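Local coordinates for 16L protein (PDB 6TQP) that probably blocks apoptosis of the infected host cell as a poxviral, membrane-associated, M11L-like member of the Bcl-2 family, at residues F12-Y23 and K34-L44. Residues are numbered along the deposited sequence; the frame is centred on the assembly and turned at random.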
# COMPACT_ATOMS: atom_id res chain seq x y z
N PHE A 12 16.43 0.81 -6.78
CA PHE A 12 15.64 0.91 -5.55
C PHE A 12 14.14 0.87 -5.81
O PHE A 12 13.38 0.25 -5.06
CB PHE A 12 16.02 2.18 -4.79
CG PHE A 12 17.42 2.15 -4.24
CD1 PHE A 12 18.40 2.99 -4.75
CD2 PHE A 12 17.75 1.26 -3.24
CE1 PHE A 12 19.69 2.95 -4.25
CE2 PHE A 12 19.04 1.22 -2.73
CZ PHE A 12 20.01 2.06 -3.24
N ASN A 13 13.68 1.57 -6.86
CA ASN A 13 12.26 1.53 -7.19
C ASN A 13 11.81 0.10 -7.46
O ASN A 13 10.76 -0.33 -6.97
CB ASN A 13 11.97 2.41 -8.42
CG ASN A 13 12.21 3.88 -8.15
OD1 ASN A 13 12.68 4.26 -7.08
ND2 ASN A 13 11.88 4.71 -9.12
N ASN A 14 12.61 -0.66 -8.21
CA ASN A 14 12.29 -2.06 -8.48
C ASN A 14 12.23 -2.87 -7.19
O ASN A 14 11.36 -3.74 -7.04
CB ASN A 14 13.32 -2.63 -9.44
CG ASN A 14 13.01 -4.06 -9.83
OD1 ASN A 14 11.99 -4.35 -10.46
ND2 ASN A 14 13.91 -4.97 -9.47
N SER A 15 13.15 -2.62 -6.26
CA SER A 15 13.13 -3.34 -4.98
C SER A 15 11.80 -3.13 -4.27
O SER A 15 11.17 -4.09 -3.82
CB SER A 15 14.29 -2.87 -4.09
OG SER A 15 15.55 -3.12 -4.68
N ILE A 16 11.38 -1.87 -4.15
CA ILE A 16 10.12 -1.57 -3.47
C ILE A 16 8.94 -2.19 -4.21
O ILE A 16 8.03 -2.75 -3.59
CB ILE A 16 9.97 -0.04 -3.31
CG1 ILE A 16 10.93 0.49 -2.25
CG2 ILE A 16 8.55 0.35 -2.92
CD1 ILE A 16 10.73 -0.09 -0.87
N LYS A 17 8.91 -2.08 -5.54
CA LYS A 17 7.82 -2.68 -6.29
C LYS A 17 7.72 -4.18 -6.01
O LYS A 17 6.63 -4.71 -5.77
CB LYS A 17 8.00 -2.45 -7.79
CG LYS A 17 6.80 -2.91 -8.64
CD LYS A 17 7.16 -3.13 -10.10
CE LYS A 17 7.97 -4.40 -10.30
NZ LYS A 17 7.58 -5.09 -11.55
N ASN A 18 8.85 -4.87 -6.04
CA ASN A 18 8.85 -6.31 -5.77
C ASN A 18 8.37 -6.60 -4.37
O ASN A 18 7.61 -7.55 -4.14
CB ASN A 18 10.25 -6.88 -5.99
CG ASN A 18 10.59 -7.01 -7.44
OD1 ASN A 18 9.70 -7.01 -8.29
ND2 ASN A 18 11.87 -7.13 -7.75
N VAL A 19 8.78 -5.77 -3.40
CA VAL A 19 8.41 -6.01 -2.01
C VAL A 19 6.90 -5.85 -1.83
O VAL A 19 6.26 -6.64 -1.13
CB VAL A 19 9.20 -5.06 -1.08
CG1 VAL A 19 8.60 -5.05 0.32
CG2 VAL A 19 10.67 -5.48 -1.02
N ILE A 20 6.31 -4.85 -2.48
CA ILE A 20 4.89 -4.59 -2.29
C ILE A 20 4.05 -5.73 -2.87
O ILE A 20 3.11 -6.22 -2.22
CB ILE A 20 4.51 -3.23 -2.91
CG1 ILE A 20 5.19 -2.11 -2.12
CG2 ILE A 20 2.99 -3.04 -2.92
CD1 ILE A 20 5.10 -0.75 -2.77
N VAL A 21 4.38 -6.17 -4.08
CA VAL A 21 3.63 -7.26 -4.69
C VAL A 21 3.75 -8.51 -3.84
O VAL A 21 2.76 -9.21 -3.59
CB VAL A 21 4.13 -7.51 -6.13
CG1 VAL A 21 3.46 -8.75 -6.74
CG2 VAL A 21 3.85 -6.28 -6.98
N PHE A 22 4.97 -8.81 -3.38
CA PHE A 22 5.17 -9.97 -2.52
C PHE A 22 4.35 -9.86 -1.24
O PHE A 22 3.68 -10.82 -0.83
CB PHE A 22 6.66 -10.10 -2.19
CG PHE A 22 7.00 -11.32 -1.39
CD1 PHE A 22 6.87 -11.31 -0.01
CD2 PHE A 22 7.46 -12.47 -2.02
CE1 PHE A 22 7.20 -12.44 0.73
CE2 PHE A 22 7.79 -13.60 -1.28
CZ PHE A 22 7.65 -13.58 0.10
N TYR A 23 4.37 -8.68 -0.61
CA TYR A 23 3.66 -8.49 0.65
C TYR A 23 2.16 -8.66 0.46
O TYR A 23 1.50 -9.39 1.21
CB TYR A 23 3.98 -7.10 1.21
CG TYR A 23 3.28 -6.82 2.52
CD1 TYR A 23 3.50 -7.63 3.63
CD2 TYR A 23 2.37 -5.79 2.64
CE1 TYR A 23 2.85 -7.39 4.83
CE2 TYR A 23 1.72 -5.54 3.83
CZ TYR A 23 1.97 -6.33 4.93
OH TYR A 23 1.31 -6.07 6.11
N LYS A 34 7.33 -15.25 -7.19
CA LYS A 34 8.73 -14.86 -7.21
C LYS A 34 9.13 -14.53 -5.78
O LYS A 34 8.35 -13.92 -5.03
CB LYS A 34 8.95 -13.64 -8.13
CG LYS A 34 10.41 -13.23 -8.29
CD LYS A 34 10.61 -12.40 -9.56
CE LYS A 34 12.06 -11.95 -9.73
NZ LYS A 34 12.44 -10.86 -8.78
N MET A 35 10.32 -14.97 -5.38
CA MET A 35 10.82 -14.71 -4.04
C MET A 35 11.63 -13.41 -4.06
O MET A 35 11.77 -12.75 -5.09
CB MET A 35 11.65 -15.89 -3.53
CG MET A 35 10.84 -17.20 -3.39
SD MET A 35 9.49 -17.08 -2.20
CE MET A 35 10.37 -16.90 -0.64
N LEU A 36 12.15 -13.02 -2.90
CA LEU A 36 12.82 -11.74 -2.77
C LEU A 36 14.32 -11.92 -2.63
O LEU A 36 14.81 -12.94 -2.14
CB LEU A 36 12.27 -10.96 -1.57
CG LEU A 36 10.78 -10.63 -1.60
CD1 LEU A 36 10.38 -9.88 -0.35
CD2 LEU A 36 10.41 -9.83 -2.85
N SER A 37 15.05 -10.89 -3.08
CA SER A 37 16.47 -10.81 -2.83
C SER A 37 16.74 -10.54 -1.36
O SER A 37 15.84 -10.23 -0.58
CB SER A 37 17.09 -9.69 -3.65
OG SER A 37 16.57 -8.45 -3.20
N CYS A 38 18.02 -10.62 -0.98
CA CYS A 38 18.42 -10.30 0.38
C CYS A 38 18.01 -8.89 0.77
O CYS A 38 17.48 -8.65 1.86
CB CYS A 38 19.94 -10.46 0.51
SG CYS A 38 20.58 -9.97 2.10
N TYR A 39 18.26 -7.94 -0.13
CA TYR A 39 17.95 -6.55 0.17
C TYR A 39 16.45 -6.33 0.25
O TYR A 39 15.94 -5.67 1.17
CB TYR A 39 18.59 -5.64 -0.88
CG TYR A 39 18.32 -4.18 -0.62
CD1 TYR A 39 18.90 -3.53 0.47
CD2 TYR A 39 17.48 -3.45 -1.45
CE1 TYR A 39 18.66 -2.20 0.71
CE2 TYR A 39 17.25 -2.11 -1.22
CZ TYR A 39 17.83 -1.50 -0.14
OH TYR A 39 17.59 -0.17 0.10
N GLU A 40 15.71 -6.89 -0.71
CA GLU A 40 14.26 -6.76 -0.69
C GLU A 40 13.67 -7.39 0.57
O GLU A 40 12.74 -6.85 1.17
CB GLU A 40 13.66 -7.40 -1.95
CG GLU A 40 14.03 -6.68 -3.23
CD GLU A 40 13.85 -7.54 -4.46
OE1 GLU A 40 13.54 -8.75 -4.33
OE2 GLU A 40 14.06 -7.00 -5.57
N ASN A 41 14.23 -8.53 1.00
CA ASN A 41 13.70 -9.18 2.20
C ASN A 41 13.88 -8.29 3.42
O ASN A 41 13.03 -8.26 4.31
CB ASN A 41 14.39 -10.53 2.40
CG ASN A 41 13.81 -11.29 3.56
OD1 ASN A 41 12.67 -11.71 3.52
ND2 ASN A 41 14.61 -11.47 4.59
N LYS A 42 14.99 -7.54 3.48
CA LYS A 42 15.18 -6.60 4.58
C LYS A 42 14.09 -5.54 4.57
O LYS A 42 13.52 -5.21 5.62
CB LYS A 42 16.56 -5.95 4.48
CG LYS A 42 17.70 -6.88 4.86
CD LYS A 42 19.05 -6.24 4.56
CE LYS A 42 20.21 -7.12 4.98
NZ LYS A 42 20.30 -7.23 6.47
N LEU A 43 13.78 -5.01 3.39
CA LEU A 43 12.74 -3.99 3.29
C LEU A 43 11.38 -4.57 3.63
O LEU A 43 10.54 -3.89 4.24
CB LEU A 43 12.72 -3.41 1.89
CG LEU A 43 13.99 -2.68 1.44
CD1 LEU A 43 13.84 -2.24 0.00
CD2 LEU A 43 14.33 -1.48 2.32
N LEU A 44 11.12 -5.81 3.21
CA LEU A 44 9.88 -6.47 3.56
C LEU A 44 9.67 -6.51 5.07
O LEU A 44 8.59 -6.16 5.57
CB LEU A 44 9.86 -7.90 2.99
CG LEU A 44 8.66 -8.72 3.46
CD1 LEU A 44 7.36 -8.23 2.86
CD2 LEU A 44 8.88 -10.21 3.14
O HOH W 1 15.93 -5.29 -5.78
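In the all-helical Bcl-2 fold of this protein, helix 12-27 packs against the start of helix 38-68; the axes of segments 12-23 and 38-44 approach to 9.3 Å at a crossing angle of -59°, and E40, half of the S37-E40 capping box, faces N18 and S15. Serine suits the N-cap: S37 OG accepts from E40 N, and the longer glutamate reaches back, E40 OE1 taking S37 N at 2.9 Å. The other carboxylate oxygen crosses to the first helix, where N18 ND2 gives E40 OE2 a nearly straight bond of 3.1 Å; E40 OE2 lies in the amide plane of N18, while the N-H meets it from above the carboxylate plane. S15 OG is hydrogen-bonded to S9 OG and to the carbonyl of N11; the small serine lets the helices come close, with S15 CB 3.9 Å from E40 CG. The two methyls of branched V19 part, CG2 lying 3.3 Å from E40 O and CG1 against the backbone of L44. Farther along, F22 swings its ring toward the loop, CG anti to the backbone N (chi1 -176°). L36 CD1 lies over one ring face in a CH-pi contact, 4.0 Å from the F22 centroid, while L44 CD2 packs against F22 CE1. Flexible M35 bends at chi2 and chi3, making a Met-aromatic contact at the ring edge, M35 SD 4.0 Å from F22 CE2.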